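Local coordinates for DNA replication and repair protein RecF (Caldanaerobacter subterraneus subsp. tengcongensis, PDB 5Z69) that binds ATP and probably DNA, serving as an ATP-dependent ABC-type switch in recombinational repair by the RecFOR pathway, at residues Y143-I151 with L301-E312; K316-S326 with L340-H349. All coordinates share one frame; numbering follows the deposited sequence.

Interaction 1: residues Y143-I151 with L301-E312; sequences YLDACISVI and LKLSELEILEEE
Y143 and I151 are the two bumps by which helix 137-151 docks on helix 291-313, a helix pair packed beside the P-loop ATPase sheet of RecF and nearly parallel here, segments 143-151 and 301-312 crossing at -21°. Two turns apart, each fills a hollow bounded by three residues of the other helix. Y143 pushes its ring in among L301, K302 and E305. With CG anti to the backbone N (chi1 172°), the ring reaches across the gap, and Y143 CE1 rests 3.8 Å from L301 CD2, whose side chain comes from the opposite direction. C147, one turn on, backs this wedge: C147 SG lies over one ring face, near the rim, and 3.9 Å from E305 CG. I151 fills the second hollow, among I308, L309 and E312. I151 CD1 lies 3.8 Å from E312 CG, on the aliphatic part of a side chain whose carboxylate pairs with K210 of helix 186-222. The branch methyl I151 CG2 presses on L309 CD1 at 3.5 Å, tighter than ordinary carbon contact. At the Y143 end the buried hydroxyl is satisfied by E305, whose extended chain brings OE1 to the ring edge. K302 NZ, on a chain bent back along its own helix, grips E305 OE1 from the syn side at 2.8 Å, while Y143 OH donates to E305 OE1 from the anti side at 2.6 Å.

Interaction 2: residues K316-S326 with L340-H349; sequences KPVLLLDDVMS and LEGFQSFITH. With AGS (phosphothiophosphoric acid-adenylate ester), chain C.
The Walker B strand of this ABC-type ATPase, strand 318-321, leading into D322 and D323, pairs here with the parallel strand 345-349; H349, at the end of this strand, probably corresponds to the switch histidine of ABC ATPases. L319 and L321 bracket F346 in the usual parallel zigzag: L319 N donates to Q344 O, F346 N to L319 O, L321 N to F346 O and T348 N to L321 O. At the strand entrance F343 is sandwiched. L319 CD2 sits 3.6 Å from the F343 ring centroid over one face, while K316 NZ makes a cation-pi contact at 4.0 Å from that centroid over the other and also pairs with E310. An alanine in place of F343 would probably open a gap beside L319 and leave the K316 chain less firmly positioned. At the nucleotide end, T348 OG1 donates to the anti lone pair of D322 OD1 at 3.0 Å and accepts from D323 N at 2.7 Å. D322 OD1 in turn approaches the thiophosphate sulfur S1G of AGS to 3.1 Å. The bond from D323 N probably orients the threonine hydroxyl, whose own bond would restrain the D322 carboxylate, tying together two residues of the nucleotide pocket beside the thiophosphate.

Overall arrangement
The two contacts touch and follow each other along the chain. Interaction 1, its centre about 8 Å from the centre of the chain, joins helix to helix mainly through side chains; interaction 2, its centre about 16 Å from the same point yet also largely buried, joins neighbouring strands by a ladder of backbone bonds with side-chain packing on both faces. Helix 291-313 links them, leading on to strand 318-321: L306 packs on P317, and E310 OE2 meets K316 NZ at 3.0 Å in a salt bridge. Strand 122-125 is shared as well, touched by E305 and L309 and paired with strand 318-321. Interaction 1 buries a single charged cluster away from the nucleotide, whereas interaction 2 grades from apolar packing to polar chemistry beside AGS.

Interaction 1: residues Y143-I151 with L301-E312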
# COMPACT_ATOMS: atom_id res chain seq x y z
N TYR A 143 -15.86 4.47 -4.98
CA TYR A 143 -16.13 5.89 -4.76
C TYR A 143 -15.37 6.76 -5.75
O TYR A 143 -15.92 7.68 -6.37
CB TYR A 143 -15.77 6.29 -3.32
CG TYR A 143 -15.85 7.78 -3.10
CD1 TYR A 143 -14.70 8.56 -2.98
CD2 TYR A 143 -17.09 8.42 -3.05
CE1 TYR A 143 -14.79 9.95 -2.80
CE2 TYR A 143 -17.19 9.80 -2.87
CZ TYR A 143 -16.05 10.56 -2.75
OH TYR A 143 -16.18 11.94 -2.59
N LEU A 144 -14.08 6.47 -5.88
CA LEU A 144 -13.22 7.16 -6.82
C LEU A 144 -13.68 7.02 -8.28
O LEU A 144 -13.66 7.98 -9.04
CB LEU A 144 -11.79 6.65 -6.67
CG LEU A 144 -10.74 7.33 -7.55
CD1 LEU A 144 -10.68 8.80 -7.26
CD2 LEU A 144 -9.37 6.67 -7.32
N ASP A 145 -14.06 5.80 -8.68
CA ASP A 145 -14.53 5.55 -10.04
C ASP A 145 -15.80 6.35 -10.35
O ASP A 145 -15.96 6.86 -11.45
CB ASP A 145 -14.81 4.06 -10.25
CG ASP A 145 -13.56 3.24 -10.50
OD1 ASP A 145 -12.53 3.80 -10.94
OD2 ASP A 145 -13.64 2.01 -10.30
N ALA A 146 -16.68 6.45 -9.37
CA ALA A 146 -17.96 7.16 -9.54
C ALA A 146 -17.75 8.66 -9.58
O ALA A 146 -18.36 9.35 -10.41
CB ALA A 146 -18.93 6.80 -8.42
N CYS A 147 -16.90 9.19 -8.70
CA CYS A 147 -16.57 10.61 -8.73
C CYS A 147 -16.03 11.01 -10.09
O CYS A 147 -16.45 12.02 -10.68
CB CYS A 147 -15.55 10.97 -7.65
SG CYS A 147 -16.23 10.88 -6.00
N ILE A 148 -15.07 10.23 -10.58
CA ILE A 148 -14.43 10.61 -11.84
C ILE A 148 -15.35 10.44 -13.05
O ILE A 148 -15.40 11.33 -13.89
CB ILE A 148 -13.17 9.81 -12.08
CG1 ILE A 148 -12.17 10.05 -10.90
CG2 ILE A 148 -12.56 10.22 -13.43
CD1 ILE A 148 -10.92 9.19 -10.95
N SER A 149 -16.04 9.30 -13.13
CA SER A 149 -16.94 8.98 -14.22
C SER A 149 -18.02 10.05 -14.40
O SER A 149 -18.38 10.37 -15.52
CB SER A 149 -17.59 7.61 -14.00
OG SER A 149 -16.59 6.61 -13.95
N VAL A 150 -18.51 10.60 -13.29
CA VAL A 150 -19.53 11.62 -13.37
C VAL A 150 -19.01 12.83 -14.14
O VAL A 150 -19.73 13.45 -14.92
CB VAL A 150 -20.02 12.06 -11.96
CG1 VAL A 150 -20.74 13.41 -12.03
CG2 VAL A 150 -20.95 10.98 -11.39
N ILE A 151 -17.74 13.17 -13.94
CA ILE A 151 -17.27 14.38 -14.57
C ILE A 151 -16.46 14.12 -15.84
O ILE A 151 -16.22 15.03 -16.61
CB ILE A 151 -16.47 15.24 -13.56
CG1 ILE A 151 -15.16 14.59 -13.14
CG2 ILE A 151 -17.28 15.43 -12.31
CD1 ILE A 151 -14.48 15.38 -12.02
N LEU A 301 -13.63 15.09 2.51
CA LEU A 301 -13.67 14.30 1.29
C LEU A 301 -14.87 14.70 0.42
O LEU A 301 -14.73 14.92 -0.79
CB LEU A 301 -13.75 12.82 1.64
CG LEU A 301 -13.87 11.85 0.47
CD1 LEU A 301 -12.53 11.70 -0.23
CD2 LEU A 301 -14.41 10.50 0.94
N LYS A 302 -16.04 14.82 1.04
CA LYS A 302 -17.28 15.13 0.30
C LYS A 302 -17.33 16.61 -0.10
O LYS A 302 -17.78 16.95 -1.20
CB LYS A 302 -18.51 14.75 1.12
CG LYS A 302 -18.59 13.26 1.52
CD LYS A 302 -18.77 12.33 0.32
CE LYS A 302 -20.12 12.63 -0.37
NZ LYS A 302 -20.45 11.72 -1.53
N LEU A 303 -16.87 17.48 0.79
CA LEU A 303 -16.75 18.89 0.46
C LEU A 303 -15.86 19.07 -0.76
O LEU A 303 -16.12 19.91 -1.62
CB LEU A 303 -16.20 19.69 1.66
CG LEU A 303 -17.19 19.95 2.80
CD1 LEU A 303 -16.50 20.70 3.93
CD2 LEU A 303 -18.41 20.72 2.30
N SER A 304 -14.82 18.25 -0.86
CA SER A 304 -13.90 18.28 -1.99
C SER A 304 -14.52 17.72 -3.27
O SER A 304 -14.25 18.21 -4.37
CB SER A 304 -12.63 17.49 -1.65
OG SER A 304 -11.87 18.19 -0.69
N GLU A 305 -15.33 16.69 -3.12
CA GLU A 305 -16.06 16.12 -4.24
C GLU A 305 -16.87 17.21 -4.88
O GLU A 305 -16.82 17.45 -6.09
CB GLU A 305 -16.96 14.96 -3.77
CG GLU A 305 -17.75 14.30 -4.90
CD GLU A 305 -18.81 13.34 -4.39
OE1 GLU A 305 -18.59 12.73 -3.32
OE2 GLU A 305 -19.86 13.20 -5.08
N LEU A 306 -17.62 17.91 -4.03
CA LEU A 306 -18.45 19.02 -4.46
C LEU A 306 -17.63 20.09 -5.19
O LEU A 306 -17.97 20.52 -6.29
CB LEU A 306 -19.16 19.61 -3.25
CG LEU A 306 -19.95 20.90 -3.48
CD1 LEU A 306 -20.94 20.73 -4.62
CD2 LEU A 306 -20.65 21.31 -2.19
N GLU A 307 -16.55 20.53 -4.56
CA GLU A 307 -15.72 21.57 -5.13
C GLU A 307 -15.13 21.17 -6.49
O GLU A 307 -15.20 21.92 -7.45
CB GLU A 307 -14.59 21.93 -4.16
CG GLU A 307 -13.56 22.86 -4.75
CD GLU A 307 -12.55 23.30 -3.71
OE1 GLU A 307 -11.36 22.95 -3.84
OE2 GLU A 307 -12.97 23.99 -2.75
N ILE A 308 -14.52 19.98 -6.55
CA ILE A 308 -13.97 19.50 -7.81
C ILE A 308 -15.08 19.35 -8.88
O ILE A 308 -14.90 19.73 -10.04
CB ILE A 308 -13.22 18.16 -7.58
CG1 ILE A 308 -12.03 18.39 -6.65
CG2 ILE A 308 -12.75 17.57 -8.91
CD1 ILE A 308 -11.30 17.11 -6.19
N LEU A 309 -16.25 18.85 -8.49
CA LEU A 309 -17.33 18.67 -9.46
C LEU A 309 -17.75 20.03 -10.07
O LEU A 309 -17.87 20.16 -11.30
CB LEU A 309 -18.53 17.94 -8.80
CG LEU A 309 -19.89 17.84 -9.52
CD1 LEU A 309 -19.68 17.51 -10.95
CD2 LEU A 309 -20.80 16.76 -8.90
N GLU A 310 -17.95 21.05 -9.24
CA GLU A 310 -18.31 22.38 -9.76
C GLU A 310 -17.28 22.96 -10.71
O GLU A 310 -17.62 23.49 -11.78
CB GLU A 310 -18.50 23.37 -8.62
CG GLU A 310 -19.61 23.00 -7.68
CD GLU A 310 -19.91 24.12 -6.71
OE1 GLU A 310 -19.25 24.17 -5.65
OE2 GLU A 310 -20.79 24.95 -7.03
N GLU A 311 -16.02 22.86 -10.33
CA GLU A 311 -14.93 23.41 -11.12
C GLU A 311 -14.77 22.66 -12.44
O GLU A 311 -14.57 23.28 -13.48
CB GLU A 311 -13.62 23.37 -10.33
CG GLU A 311 -13.11 24.74 -9.91
CD GLU A 311 -12.57 25.55 -11.08
OE1 GLU A 311 -12.17 24.95 -12.10
OE2 GLU A 311 -12.55 26.80 -10.97
N GLU A 312 -14.84 21.34 -12.40
CA GLU A 312 -14.66 20.57 -13.63
C GLU A 312 -15.85 20.68 -14.60
O GLU A 312 -15.65 20.72 -15.81
CB GLU A 312 -14.39 19.10 -13.30
CG GLU A 312 -13.08 18.88 -12.54
CD GLU A 312 -11.86 19.28 -13.36
OE1 GLU A 312 -11.87 19.07 -14.59
OE2 GLU A 312 -10.90 19.82 -12.76

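Interaction 2: residues K316-S326 with L340-H349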
# COMPACT_ATOMS: atom_id res chain seq x y z
N LYS A 316 -23.47 24.03 -11.18
CA LYS A 316 -23.70 23.92 -9.74
C LYS A 316 -24.74 22.83 -9.45
O LYS A 316 -25.90 22.92 -9.91
CB LYS A 316 -24.16 25.25 -9.15
CG LYS A 316 -24.40 25.23 -7.65
CD LYS A 316 -24.79 26.61 -7.09
CE LYS A 316 -23.64 27.58 -7.12
NZ LYS A 316 -22.59 27.18 -6.13
N PRO A 317 -24.33 21.80 -8.70
CA PRO A 317 -25.18 20.62 -8.48
C PRO A 317 -26.24 20.83 -7.43
O PRO A 317 -26.20 21.81 -6.68
CB PRO A 317 -24.19 19.56 -8.00
CG PRO A 317 -23.14 20.35 -7.31
CD PRO A 317 -22.98 21.60 -8.13
N VAL A 318 -27.18 19.90 -7.39
CA VAL A 318 -28.16 19.84 -6.32
C VAL A 318 -27.54 19.09 -5.15
O VAL A 318 -26.82 18.12 -5.35
CB VAL A 318 -29.46 19.15 -6.79
CG1 VAL A 318 -30.34 18.86 -5.60
CG2 VAL A 318 -30.20 20.06 -7.84
N LEU A 319 -27.83 19.51 -3.93
CA LEU A 319 -27.24 18.88 -2.76
C LEU A 319 -28.27 17.98 -2.05
O LEU A 319 -29.39 18.40 -1.78
CB LEU A 319 -26.68 19.96 -1.81
CG LEU A 319 -25.25 20.47 -2.07
CD1 LEU A 319 -24.88 20.51 -3.53
CD2 LEU A 319 -25.00 21.82 -1.42
N LEU A 320 -27.88 16.73 -1.77
CA LEU A 320 -28.71 15.80 -1.02
C LEU A 320 -28.10 15.46 0.36
O LEU A 320 -26.98 14.91 0.44
CB LEU A 320 -28.94 14.53 -1.85
CG LEU A 320 -29.45 14.80 -3.28
CD1 LEU A 320 -29.51 13.48 -4.01
CD2 LEU A 320 -30.78 15.48 -3.24
N LEU A 321 -28.82 15.80 1.43
CA LEU A 321 -28.29 15.62 2.78
C LEU A 321 -29.14 14.62 3.53
O LEU A 321 -30.24 14.94 4.00
CB LEU A 321 -28.24 16.96 3.52
CG LEU A 321 -27.02 17.85 3.23
CD1 LEU A 321 -27.03 18.30 1.78
CD2 LEU A 321 -26.98 19.07 4.15
N ASP A 322 -28.65 13.39 3.62
CA ASP A 322 -29.46 12.33 4.21
C ASP A 322 -29.06 12.08 5.65
O ASP A 322 -28.01 11.52 5.89
CB ASP A 322 -29.33 11.04 3.42
CG ASP A 322 -30.38 10.01 3.81
OD1 ASP A 322 -31.42 10.39 4.39
OD2 ASP A 322 -30.18 8.81 3.53
N ASP A 323 -29.93 12.47 6.58
CA ASP A 323 -29.75 12.13 7.98
C ASP A 323 -28.39 12.58 8.48
O ASP A 323 -27.67 11.83 9.14
CB ASP A 323 -29.95 10.62 8.20
CG ASP A 323 -29.94 10.23 9.66
OD1 ASP A 323 -30.28 11.08 10.52
OD2 ASP A 323 -29.59 9.06 9.96
N VAL A 324 -28.02 13.82 8.16
CA VAL A 324 -26.71 14.34 8.53
C VAL A 324 -26.89 15.68 9.24
O VAL A 324 -25.92 16.34 9.62
CB VAL A 324 -25.79 14.45 7.28
CG1 VAL A 324 -26.23 15.58 6.35
CG2 VAL A 324 -24.33 14.60 7.68
N MET A 325 -28.14 16.07 9.46
CA MET A 325 -28.43 17.35 10.09
C MET A 325 -28.93 17.18 11.52
O MET A 325 -29.32 18.16 12.16
CB MET A 325 -29.45 18.13 9.26
CG MET A 325 -29.06 19.58 8.99
SD MET A 325 -27.44 19.70 8.18
CE MET A 325 -27.33 21.48 7.96
N SER A 326 -28.93 15.95 12.03
CA SER A 326 -29.23 15.72 13.43
C SER A 326 -27.99 16.10 14.25
O SER A 326 -27.01 16.58 13.69
CB SER A 326 -29.64 14.27 13.66
OG SER A 326 -29.01 13.41 12.73
N LEU A 340 -24.96 26.13 2.31
CA LEU A 340 -25.97 25.62 1.35
C LEU A 340 -26.61 26.73 0.52
O LEU A 340 -27.53 26.48 -0.29
CB LEU A 340 -27.05 24.85 2.11
CG LEU A 340 -26.54 23.61 2.86
CD1 LEU A 340 -27.60 23.07 3.79
CD2 LEU A 340 -26.13 22.55 1.87
N GLU A 341 -26.11 27.95 0.71
CA GLU A 341 -26.80 29.16 0.27
C GLU A 341 -27.29 29.14 -1.17
O GLU A 341 -28.50 29.13 -1.41
CB GLU A 341 -25.90 30.38 0.48
CG GLU A 341 -26.29 31.21 1.68
CD GLU A 341 -25.56 32.54 1.75
OE1 GLU A 341 -26.15 33.51 2.26
OE2 GLU A 341 -24.39 32.61 1.31
N GLY A 342 -26.38 29.15 -2.13
CA GLY A 342 -26.83 29.26 -3.51
C GLY A 342 -27.23 27.94 -4.18
O GLY A 342 -27.38 27.88 -5.40
N PHE A 343 -27.40 26.88 -3.39
CA PHE A 343 -27.80 25.56 -3.93
C PHE A 343 -29.28 25.25 -3.72
O PHE A 343 -29.89 25.69 -2.75
CB PHE A 343 -27.01 24.42 -3.27
CG PHE A 343 -25.52 24.50 -3.44
CD1 PHE A 343 -24.89 23.76 -4.44
CD2 PHE A 343 -24.75 25.29 -2.59
CE1 PHE A 343 -23.53 23.82 -4.59
CE2 PHE A 343 -23.39 25.36 -2.73
CZ PHE A 343 -22.76 24.63 -3.73
N GLN A 344 -29.87 24.45 -4.60
CA GLN A 344 -31.06 23.73 -4.18
C GLN A 344 -30.56 22.55 -3.33
O GLN A 344 -29.63 21.86 -3.73
CB GLN A 344 -31.90 23.22 -5.36
CG GLN A 344 -33.18 22.53 -4.92
CD GLN A 344 -33.93 21.87 -6.08
OE1 GLN A 344 -33.32 21.21 -6.93
NE2 GLN A 344 -35.25 22.03 -6.10
N SER A 345 -31.15 22.34 -2.15
CA SER A 345 -30.77 21.20 -1.32
C SER A 345 -31.98 20.43 -0.85
O SER A 345 -33.08 20.96 -0.77
CB SER A 345 -29.93 21.65 -0.10
OG SER A 345 -30.64 22.61 0.67
N PHE A 346 -31.76 19.15 -0.56
CA PHE A 346 -32.79 18.28 -0.02
C PHE A 346 -32.24 17.75 1.28
O PHE A 346 -31.23 17.07 1.29
CB PHE A 346 -33.14 17.16 -1.01
CG PHE A 346 -33.85 17.66 -2.25
CD1 PHE A 346 -35.24 17.64 -2.32
CD2 PHE A 346 -33.13 18.17 -3.32
CE1 PHE A 346 -35.90 18.14 -3.46
CE2 PHE A 346 -33.77 18.69 -4.46
CZ PHE A 346 -35.16 18.67 -4.52
N ILE A 347 -32.90 18.11 2.38
CA ILE A 347 -32.41 17.74 3.70
C ILE A 347 -33.43 16.89 4.45
O ILE A 347 -34.59 17.28 4.61
CB ILE A 347 -32.07 18.99 4.55
CG1 ILE A 347 -30.98 19.82 3.87
CG2 ILE A 347 -31.58 18.58 5.93
CD1 ILE A 347 -30.65 21.12 4.61
N THR A 348 -33.00 15.71 4.90
CA THR A 348 -33.89 14.86 5.67
C THR A 348 -33.69 15.08 7.15
O THR A 348 -32.56 15.30 7.62
CB THR A 348 -33.71 13.36 5.34
OG1 THR A 348 -32.37 12.96 5.62
CG2 THR A 348 -34.01 13.09 3.87
N HIS A 349 -34.78 15.03 7.90
CA HIS A 349 -34.69 15.21 9.34
C HIS A 349 -35.88 14.56 10.04
O HIS A 349 -36.80 14.07 9.40
CB HIS A 349 -34.62 16.71 9.68
CG HIS A 349 -33.98 17.00 11.01
ND1 HIS A 349 -32.91 16.27 11.49
CD2 HIS A 349 -34.25 17.93 11.95
CE1 HIS A 349 -32.55 16.74 12.67
NE2 HIS A 349 -33.35 17.75 12.97
PG AGS C . -33.66 7.61 6.73
S1G AGS C . -33.40 9.54 6.64
O2G AGS C . -33.80 7.18 8.23
O3G AGS C . -32.36 6.95 6.16
PB AGS C . -36.29 6.59 6.53
O1B AGS C . -37.46 7.48 6.29
O2B AGS C . -36.04 6.38 8.03
O3B AGS C . -34.92 7.17 5.89
PA AGS C . -36.62 4.76 4.42
O1A AGS C . -36.84 6.03 3.59
O2A AGS C . -35.37 3.97 4.17
O3A AGS C . -36.64 5.14 5.97
O5' AGS C . -37.86 3.83 4.30
C5' AGS C . -37.66 2.46 4.09
C4' AGS C . -38.98 1.84 4.46
O4' AGS C . -39.62 1.36 3.26
C3' AGS C . -38.85 0.64 5.39
O3' AGS C . -39.96 0.59 6.28
C2' AGS C . -38.76 -0.53 4.41
O2' AGS C . -39.27 -1.74 4.96
C1' AGS C . -39.66 -0.05 3.26
N9 AGS C . -39.24 -0.53 1.95
C8 AGS C . -37.96 -0.70 1.49
N7 AGS C . -37.89 -1.18 0.28
C5 AGS C . -39.21 -1.34 -0.10
C6 AGS C . -39.83 -1.82 -1.27
N6 AGS C . -39.14 -2.22 -2.35
N1 AGS C . -41.18 -1.87 -1.30
C2 AGS C . -41.86 -1.46 -0.23
N3 AGS C . -41.40 -0.99 0.93
C4 AGS C . -40.06 -0.96 0.93
O HOH W 1 -28.30 23.68 -6.98
O HOH W 2 -29.80 15.73 6.92
O HOH W 3 -30.96 15.12 9.89